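Local coordinates for protein succinylglutamate desuccinylase/aspartoacylase (Shewanella frigidimarina, PDB 3LWU) that binds a zinc ion and is probably a hydrolase acting on ester bonds, related to the succinylglutamate desuccinylases and aspartoacylases, at residues A65-Q68 and G69-V72; N177-A180 and M181-A185. All blocks are in the same frame, centred on the assembly; numbering follows the deposited sequence.

Interaction 1: A65-Q68 and G69-V72; sequences AEVQ and GNAV. With ZN (zinc ion), chain C.
Val67 and Asn70 meet where the zinc-binding loop of this M14-like hydrolase runs into the first turn of helix 68-80, following the H-x-x-E metal motif formed by His63 and Glu66. The Val67 carbonyl oxygen is gripped twice by Asn70: its backbone N lies 3.0 Å from Val67 O, above the carbonyl plane by 42°, and a weak bond from Asn70 ND2 reaches the same oxygen. CG of Asn70 stands anti to its carbonyl carbon (chi1 -61°), beside the backbone N, which brings ND2 back beside the Val67 carbonyl oxygen. Asn70 ND2 also bonds Asn61 OD1, and Asn70 OD1 accepts from Leu94 N, which together fix the amide's rotation. The Gln68 chain bends at chi2 (70°), bringing OE1 to 3.5 Å from Ala71 CB, while OE1 also accepts a bond from Asp270 N. Val72 N bonds Gln68 O at 3.1 Å. On the metal side Glu66, centre of an inverse gamma turn, extends away from the helix; Thr193 N holds its OE1, and His63 and His192 complete the protein ligands. Leu320 and Leu341 of a neighbouring subunit pack on Val67, Asn70 and Ala71. The carboxylate grips zinc unevenly, Glu66 OE1 at 2.1 Å and Glu66 OE2 at 2.6 Å from the ion.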
# COMPACT_ATOMS: atom_id res chain seq x y z
N ALA A 65 5.22 -10.29 8.64
CA ALA A 65 5.92 -9.41 9.57
C ALA A 65 6.42 -10.15 10.79
O ALA A 65 7.24 -9.65 11.55
CB ALA A 65 4.95 -8.24 10.04
N GLU A 66 5.88 -11.34 11.00
CA GLU A 66 6.11 -12.09 12.21
C GLU A 66 7.33 -12.98 12.05
O GLU A 66 7.21 -14.20 11.94
CB GLU A 66 4.84 -12.85 12.56
CG GLU A 66 3.67 -11.91 12.82
CD GLU A 66 2.34 -12.58 13.12
OE1 GLU A 66 2.33 -13.80 13.33
OE2 GLU A 66 1.26 -11.88 13.09
N VAL A 67 8.51 -12.32 12.02
CA VAL A 67 9.74 -12.97 11.61
C VAL A 67 10.47 -13.72 12.72
O VAL A 67 11.32 -14.57 12.40
CB VAL A 67 10.73 -12.01 10.86
CG1 VAL A 67 10.13 -11.58 9.49
CG2 VAL A 67 11.13 -10.79 11.73
N GLN A 68 10.12 -13.50 14.01
CA GLN A 68 10.91 -14.09 15.13
C GLN A 68 10.90 -15.62 15.11
O GLN A 68 11.90 -16.24 15.49
CB GLN A 68 10.45 -13.55 16.50
CG GLN A 68 11.10 -14.15 17.78
CD GLN A 68 12.56 -13.78 18.00
OE1 GLN A 68 13.31 -13.39 17.06
NE2 GLN A 68 13.00 -13.93 19.25
N GLY A 69 9.82 -16.21 14.62
CA GLY A 69 9.74 -17.68 14.47
C GLY A 69 10.87 -18.31 13.67
O GLY A 69 11.22 -19.47 13.90
N ASN A 70 11.43 -17.57 12.71
CA ASN A 70 12.59 -18.03 11.97
C ASN A 70 13.83 -18.17 12.86
O ASN A 70 14.61 -19.10 12.67
CB ASN A 70 12.89 -17.09 10.79
CG ASN A 70 11.73 -17.03 9.82
OD1 ASN A 70 11.31 -18.09 9.29
ND2 ASN A 70 11.10 -15.83 9.68
N ALA A 71 14.03 -17.21 13.77
CA ALA A 71 15.12 -17.26 14.74
C ALA A 71 14.89 -18.44 15.72
O ALA A 71 15.82 -19.12 16.09
CB ALA A 71 15.23 -15.94 15.51
N VAL A 72 13.64 -18.68 16.09
CA VAL A 72 13.30 -19.84 16.94
C VAL A 72 13.65 -21.18 16.24
O VAL A 72 14.30 -22.07 16.83
CB VAL A 72 11.85 -19.78 17.42
CG1 VAL A 72 11.44 -21.07 18.24
CG2 VAL A 72 11.68 -18.51 18.26
ZN ZN C . 0.34 -14.28 13.17
O HOH W 1 6.95 -16.55 13.33

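Interaction 2: N177-A180 and M181-A185; sequences NLQA and MAHQA
Gln179 and His183, one turn apart, make the tight side of this contact: the two side chains lie side by side and point the same way, their amide and ring planes 60° apart. Gln179 NE2 donates a nearly straight bond to His183 NE2 at 3.2 Å, in the amide plane but tilted 30° from the ring plane. Its CG, anti to the backbone N (chi1 -175°), starts an extended chain that lies alongside the ring, with Gln179 CG 3.5 Å from His183 NE2. Phe125 N takes the other end of the amide, at OE1, and the His127 ring meets the imidazole. Helix 170-182 gives way hereabouts to a type I turn from Ala182 to Ala185, and His183 N bonds Gln179 O at 2.8 Å. A serine in place of His183 would probably leave Gln179 NE2 without this acceptor and open a gap beside Leu154 and Val155. Contact between the segments is slighter at Leu178, buried against Val62, Tyr124, Gln59 and Met230: its CD2 meets CE of the partly exposed selenomethionine Met181 at 3.9 Å, crossing at a slant. On the solvent side, exposed Gln184 brings its CG within 3.8 Å of Ala180 O.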
# COMPACT_ATOMS: atom_id res chain seq x y z
N ASN A 177 -1.15 -26.34 0.99
CA ASN A 177 0.16 -26.98 0.89
C ASN A 177 0.79 -27.13 2.27
O ASN A 177 1.40 -28.15 2.59
CB ASN A 177 1.09 -26.14 -0.00
CG ASN A 177 0.97 -26.47 -1.46
OD1 ASN A 177 0.49 -25.66 -2.27
ND2 ASN A 177 1.45 -27.62 -1.82
N LEU A 178 0.64 -26.12 3.11
CA LEU A 178 1.17 -26.20 4.48
C LEU A 178 0.41 -27.23 5.31
O LEU A 178 1.01 -27.97 6.09
CB LEU A 178 1.12 -24.85 5.16
CG LEU A 178 1.97 -23.74 4.48
CD1 LEU A 178 1.81 -22.42 5.24
CD2 LEU A 178 3.46 -24.09 4.31
N GLN A 179 -0.91 -27.27 5.14
CA GLN A 179 -1.79 -28.07 5.94
C GLN A 179 -1.56 -29.56 5.63
O GLN A 179 -1.62 -30.42 6.55
CB GLN A 179 -3.25 -27.65 5.66
CG GLN A 179 -4.32 -28.32 6.52
CD GLN A 179 -5.73 -27.73 6.33
OE1 GLN A 179 -5.91 -26.59 5.89
NE2 GLN A 179 -6.74 -28.51 6.69
N ALA A 180 -1.32 -29.85 4.35
CA ALA A 180 -1.04 -31.23 3.90
C ALA A 180 0.15 -31.80 4.65
O ALA A 180 0.11 -32.96 5.06
CB ALA A 180 -0.76 -31.27 2.41
N MSE A 181 1.18 -30.99 4.87
CA MSE A 181 2.32 -31.42 5.70
C MSE A 181 1.95 -31.50 7.19
O MSE A 181 2.31 -32.48 7.86
CB MSE A 181 3.51 -30.49 5.51
CG MSE A 181 4.20 -30.62 4.17
SE MSE A 181 5.74 -29.39 4.04
CE MSE A 181 4.73 -27.73 3.99
N ALA A 182 1.22 -30.51 7.70
CA ALA A 182 0.85 -30.48 9.12
C ALA A 182 0.04 -31.71 9.51
O ALA A 182 0.20 -32.28 10.60
CB ALA A 182 0.08 -29.19 9.46
N HIS A 183 -0.83 -32.15 8.60
CA HIS A 183 -1.69 -33.31 8.85
C HIS A 183 -0.91 -34.62 9.06
O HIS A 183 -1.43 -35.53 9.67
CB HIS A 183 -2.71 -33.49 7.71
CG HIS A 183 -3.95 -32.65 7.85
ND1 HIS A 183 -4.62 -32.50 9.04
CD2 HIS A 183 -4.65 -31.94 6.92
CE1 HIS A 183 -5.67 -31.71 8.85
NE2 HIS A 183 -5.72 -31.38 7.57
N GLN A 184 0.31 -34.70 8.54
CA GLN A 184 1.14 -35.87 8.66
C GLN A 184 1.69 -36.01 10.06
O GLN A 184 2.10 -37.10 10.40
CB GLN A 184 2.34 -35.82 7.69
CG GLN A 184 2.02 -36.01 6.18
CD GLN A 184 1.57 -37.44 5.83
OE1 GLN A 184 1.45 -38.33 6.70
NE2 GLN A 184 1.32 -37.66 4.54
N ALA A 185 1.71 -34.93 10.84
CA ALA A 185 2.40 -34.91 12.14
C ALA A 185 1.47 -35.18 13.34
O ALA A 185 0.28 -34.93 13.28
CB ALA A 185 3.11 -33.61 12.32

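Overall arrangement
Both interactions fall within the catalytic domain, and interaction 1 closes before interaction 2 opens along the chain. Their centres lie 20 Å apart, with nearest atoms about 11 Å apart, so they do not touch. Strand 56-60 links them: the loop that follows it supplies Glu66 and leads into helix 68-80, while residues of the strand itself pack against helix 170-182. Strand 187-194, parallel to 56-60, comes soon after interaction 2 and ends near the metal with His192. Interaction 1 therefore belongs to the zinc site and also meets a second subunit, whereas interaction 2 packs within one chain, its Leu178 side chain about 11 Å from the zinc.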